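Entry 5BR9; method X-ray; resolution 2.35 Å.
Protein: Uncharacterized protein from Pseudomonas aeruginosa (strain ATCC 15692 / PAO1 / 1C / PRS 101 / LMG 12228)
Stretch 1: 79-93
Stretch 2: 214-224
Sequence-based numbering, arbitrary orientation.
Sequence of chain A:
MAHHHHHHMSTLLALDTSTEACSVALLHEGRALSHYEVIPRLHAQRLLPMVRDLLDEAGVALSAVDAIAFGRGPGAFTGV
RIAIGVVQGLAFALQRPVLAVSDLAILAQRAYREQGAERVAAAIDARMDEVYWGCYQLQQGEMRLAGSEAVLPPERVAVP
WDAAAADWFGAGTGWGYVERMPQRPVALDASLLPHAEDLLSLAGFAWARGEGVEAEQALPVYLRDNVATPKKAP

Stretch 1, residues 79-93: GVRIAIGVVQGLAFA
Stretch 2 (214-224) EAEQALPVYLR

Residues 79-93 lie within a continuous helix that extends beyond the stretch at both ends, with phi/psi near -62/-45 and i to i+4 hydrogen bonds from Ala-83 N to Gly-79 O (3.2 Å) through Ala-93 N to Gly-89 O (3.1 Å). Residues 214-224 have no regular helix or strand and run along the helix in the opposing direction: CA of Ala-215 lies 5.2 Å from CA of Gln-88, CA of Val-221 8.9 Å from CA of Ile-84, and CA of Leu-223 9.1 Å from CA of Arg-81. No direct hydrogen bond between the stretches is found among the modelled atoms, and the 514 Å² buried, both sides summed, is covered largely by apolar packing.

Stretch 2 opens with a type I turn, Glu-214 to Gln-217, closed by Gln-217 N to Glu-214 O (3.0 Å); its central residues, Ala-215 (-60/-36) and Glu-216 (-75/-14), bring the chain close to the helix. The small Ala-215 side chain points toward the helix and permits the closest backbone approach: its CB is 3.6 Å from Gln-88 O, 4.2 Å from Ala-91 CB and 3.8 Å from Phe-92 CB, and it sits at the edge of the Phe-92 ring (chi1 t, chi2 90°). A water bridges the backbones here, accepting from Ala-215 N at 3.0 Å and donating a weak hydrogen bond to Ala-91 O at 3.3 Å. Glu-216 (chi1 m, chi2 103°) starts sideways, but its end turns nearer, placing OE1 3.4 Å from Phe-92 CE1.

Gln-217 (-83/151) and Ala-218 (-60/131) extend the chain without touching the helix. Leu-219 (-90/130; chi1 -144°, chi2 p) then points toward it, with CD2 4.1 Å from Ile-84 CG2 and 3.3 Å from Gln-88 OE1. The latter is a van der Waals approach, because a methyl carbon offers the amide oxygen no conventional donor. Pro-220 (-76/53) is out of reach; across it, Val-221 N bonds to Leu-219 O at 2.7 Å.

Val-221 (-128/124, chi1 t) returns toward the helix, its CG1 3.8 Å from CD1 of Ile-84 (chi1 m, chi2 t). Tyr-222 (-126/89) is out of reach, whereas Leu-223 (-88/143; chi1 m, chi2 t) points toward the helix. Its CD1 packs 3.9 Å from Ile-84 CD1 and 4.2 Å from Val-80 CG1 (chi1 t), and lies over one face of the Arg-81 guanidinium, whose NH1 is 3.6 Å from Leu-223 CB. Arg-224 points away and is unmodelled beyond CB.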

# COMPACT_ATOMS: atom_id res chain seq x y z
N GLY A 79 -1.32 6.16 5.40
CA GLY A 79 -2.44 5.38 5.87
C GLY A 79 -3.39 4.96 4.76
O GLY A 79 -3.78 3.80 4.69
N VAL A 80 -3.74 5.90 3.88
CA VAL A 80 -4.65 5.63 2.77
C VAL A 80 -4.02 4.63 1.81
O VAL A 80 -4.69 3.70 1.35
CB VAL A 80 -5.05 6.94 2.03
CG1 VAL A 80 -5.86 6.65 0.77
CG2 VAL A 80 -5.83 7.86 2.96
N ARG A 81 -2.73 4.80 1.53
CA ARG A 81 -2.02 3.92 0.60
C ARG A 81 -1.94 2.49 1.11
O ARG A 81 -2.05 1.55 0.33
CB ARG A 81 -0.62 4.46 0.32
CG ARG A 81 -0.65 5.59 -0.69
CD ARG A 81 0.54 6.52 -0.63
NE ARG A 81 0.15 7.84 -1.13
CZ ARG A 81 0.08 8.16 -2.42
NH1 ARG A 81 -0.30 9.38 -2.77
NH2 ARG A 81 0.38 7.27 -3.35
N ILE A 82 -1.76 2.33 2.41
CA ILE A 82 -1.81 1.01 3.02
C ILE A 82 -3.18 0.36 2.82
O ILE A 82 -3.27 -0.79 2.39
CB ILE A 82 -1.45 1.10 4.52
CG1 ILE A 82 0.02 1.46 4.69
CG2 ILE A 82 -1.77 -0.21 5.23
CD1 ILE A 82 0.32 2.10 6.05
N ALA A 83 -4.24 1.09 3.13
CA ALA A 83 -5.59 0.56 2.93
C ALA A 83 -5.78 0.13 1.48
O ALA A 83 -6.25 -0.97 1.22
CB ALA A 83 -6.66 1.58 3.34
N ILE A 84 -5.38 1.00 0.55
CA ILE A 84 -5.57 0.71 -0.87
C ILE A 84 -4.93 -0.63 -1.27
O ILE A 84 -5.60 -1.51 -1.83
CB ILE A 84 -5.03 1.85 -1.73
CG1 ILE A 84 -5.94 3.07 -1.59
CG2 ILE A 84 -4.94 1.42 -3.19
CD1 ILE A 84 -5.40 4.33 -2.24
N GLY A 85 -3.64 -0.80 -0.97
CA GLY A 85 -2.93 -2.02 -1.30
C GLY A 85 -3.48 -3.29 -0.67
O GLY A 85 -3.73 -4.30 -1.35
N VAL A 86 -3.69 -3.25 0.64
CA VAL A 86 -4.16 -4.42 1.35
C VAL A 86 -5.55 -4.85 0.84
O VAL A 86 -5.78 -6.03 0.58
CB VAL A 86 -4.17 -4.15 2.87
CG1 VAL A 86 -4.88 -5.28 3.62
CG2 VAL A 86 -2.74 -3.96 3.37
N VAL A 87 -6.45 -3.89 0.67
CA VAL A 87 -7.79 -4.20 0.20
C VAL A 87 -7.73 -4.82 -1.20
O VAL A 87 -8.37 -5.83 -1.48
CB VAL A 87 -8.69 -2.94 0.25
CG1 VAL A 87 -9.96 -3.18 -0.50
CG2 VAL A 87 -8.99 -2.59 1.69
N GLN A 88 -6.92 -4.23 -2.08
CA GLN A 88 -6.72 -4.76 -3.42
C GLN A 88 -6.17 -6.20 -3.40
O GLN A 88 -6.58 -7.04 -4.20
CB GLN A 88 -5.77 -3.85 -4.20
CG GLN A 88 -6.47 -2.62 -4.80
CD GLN A 88 -5.54 -1.78 -5.68
OE1 GLN A 88 -5.91 -1.38 -6.78
NE2 GLN A 88 -4.33 -1.52 -5.19
N GLY A 89 -5.19 -6.45 -2.54
CA GLY A 89 -4.63 -7.79 -2.40
C GLY A 89 -5.65 -8.80 -1.89
O GLY A 89 -5.78 -9.90 -2.44
N LEU A 90 -6.39 -8.41 -0.86
CA LEU A 90 -7.42 -9.25 -0.26
C LEU A 90 -8.43 -9.59 -1.35
O LEU A 90 -8.78 -10.76 -1.54
CB LEU A 90 -8.12 -8.54 0.90
CG LEU A 90 -7.38 -8.31 2.22
CD1 LEU A 90 -8.27 -7.53 3.14
CD2 LEU A 90 -6.99 -9.64 2.87
N ALA A 91 -8.86 -8.56 -2.06
CA ALA A 91 -9.94 -8.67 -3.02
C ALA A 91 -9.55 -9.47 -4.24
O ALA A 91 -10.35 -10.23 -4.76
CB ALA A 91 -10.43 -7.29 -3.42
N PHE A 92 -8.30 -9.33 -4.67
CA PHE A 92 -7.80 -10.10 -5.81
C PHE A 92 -7.75 -11.59 -5.49
O PHE A 92 -8.05 -12.45 -6.33
CB PHE A 92 -6.42 -9.59 -6.20
CG PHE A 92 -5.81 -10.28 -7.39
CD1 PHE A 92 -6.03 -9.81 -8.68
CD2 PHE A 92 -4.98 -11.37 -7.22
CE1 PHE A 92 -5.43 -10.40 -9.76
CE2 PHE A 92 -4.39 -11.99 -8.30
CZ PHE A 92 -4.61 -11.50 -9.58
N ALA A 93 -7.31 -11.91 -4.27
CA ALA A 93 -7.19 -13.29 -3.86
C ALA A 93 -8.55 -13.96 -3.66
O ALA A 93 -8.72 -15.12 -4.02
CB ALA A 93 -6.37 -13.38 -2.59
N GLU A 214 -13.67 -4.59 -9.51
CA GLU A 214 -12.76 -5.71 -9.30
C GLU A 214 -11.34 -5.16 -9.12
O GLU A 214 -11.02 -4.05 -9.56
CB GLU A 214 -12.84 -6.73 -10.44
CG GLU A 214 -12.40 -6.26 -11.82
CD GLU A 214 -12.35 -7.40 -12.84
OE1 GLU A 214 -11.73 -8.45 -12.55
OE2 GLU A 214 -12.95 -7.26 -13.93
N ALA A 215 -10.51 -5.94 -8.43
CA ALA A 215 -9.19 -5.52 -7.98
C ALA A 215 -8.25 -5.10 -9.12
O ALA A 215 -7.48 -4.17 -8.95
CB ALA A 215 -8.55 -6.64 -7.16
N GLU A 216 -8.33 -5.78 -10.26
CA GLU A 216 -7.50 -5.46 -11.42
C GLU A 216 -7.95 -4.20 -12.16
O GLU A 216 -7.22 -3.66 -13.00
CB GLU A 216 -7.49 -6.63 -12.42
CG GLU A 216 -7.02 -7.96 -11.87
CD GLU A 216 -8.17 -8.91 -11.58
OE1 GLU A 216 -8.04 -10.11 -11.91
OE2 GLU A 216 -9.21 -8.45 -11.04
N GLN A 217 -9.15 -3.73 -11.85
CA GLN A 217 -9.77 -2.64 -12.60
C GLN A 217 -9.26 -1.32 -12.06
O GLN A 217 -8.88 -1.24 -10.89
CB GLN A 217 -11.31 -2.74 -12.50
CG GLN A 217 -12.07 -1.68 -13.23
CD GLN A 217 -13.56 -1.79 -13.01
OE1 GLN A 217 -14.10 -2.89 -12.98
NE2 GLN A 217 -14.24 -0.65 -12.84
N ALA A 218 -9.21 -0.30 -12.91
CA ALA A 218 -8.73 1.02 -12.50
C ALA A 218 -9.61 1.54 -11.37
O ALA A 218 -10.85 1.53 -11.45
CB ALA A 218 -8.71 2.00 -13.68
N LEU A 219 -8.95 2.00 -10.33
CA LEU A 219 -9.60 2.37 -9.09
C LEU A 219 -10.01 3.83 -9.10
O LEU A 219 -9.18 4.71 -9.39
CB LEU A 219 -8.67 2.08 -7.92
CG LEU A 219 -9.23 1.59 -6.60
CD1 LEU A 219 -10.36 0.60 -6.83
CD2 LEU A 219 -8.08 0.94 -5.85
N PRO A 220 -11.28 4.11 -8.76
CA PRO A 220 -11.79 5.49 -8.68
C PRO A 220 -11.29 6.16 -7.39
O PRO A 220 -12.07 6.68 -6.59
CB PRO A 220 -13.31 5.31 -8.68
CG PRO A 220 -13.51 3.97 -8.00
CD PRO A 220 -12.33 3.12 -8.45
N VAL A 221 -9.98 6.12 -7.21
CA VAL A 221 -9.30 6.79 -6.11
C VAL A 221 -8.21 7.61 -6.76
O VAL A 221 -7.39 7.07 -7.50
CB VAL A 221 -8.74 5.78 -5.07
CG1 VAL A 221 -8.03 6.50 -3.93
CG2 VAL A 221 -9.85 4.89 -4.54
N TYR A 222 -8.21 8.91 -6.50
CA TYR A 222 -7.30 9.81 -7.20
C TYR A 222 -6.47 10.64 -6.25
O TYR A 222 -6.86 11.75 -5.88
CB TYR A 222 -8.09 10.73 -8.13
CG TYR A 222 -9.18 10.05 -8.93
CD1 TYR A 222 -8.90 9.00 -9.79
CD2 TYR A 222 -10.50 10.49 -8.84
CE1 TYR A 222 -9.90 8.39 -10.53
CE2 TYR A 222 -11.50 9.89 -9.57
CZ TYR A 222 -11.20 8.84 -10.42
OH TYR A 222 -12.21 8.24 -11.15
N LEU A 223 -5.32 10.11 -5.85
CA LEU A 223 -4.43 10.79 -4.92
C LEU A 223 -3.46 11.73 -5.65
O LEU A 223 -2.97 11.43 -6.73
CB LEU A 223 -3.65 9.78 -4.08
CG LEU A 223 -4.49 8.83 -3.21
CD1 LEU A 223 -3.60 7.81 -2.52
CD2 LEU A 223 -5.32 9.59 -2.18
N ARG A 224 -3.19 12.88 -5.03
CA ARG A 224 -2.34 13.92 -5.62
C ARG A 224 -0.86 13.54 -5.59
O ARG A 224 -0.24 13.46 -4.52
CB ARG A 224 -2.55 15.26 -4.91
O HOH W 1 -11.57 -8.43 -7.21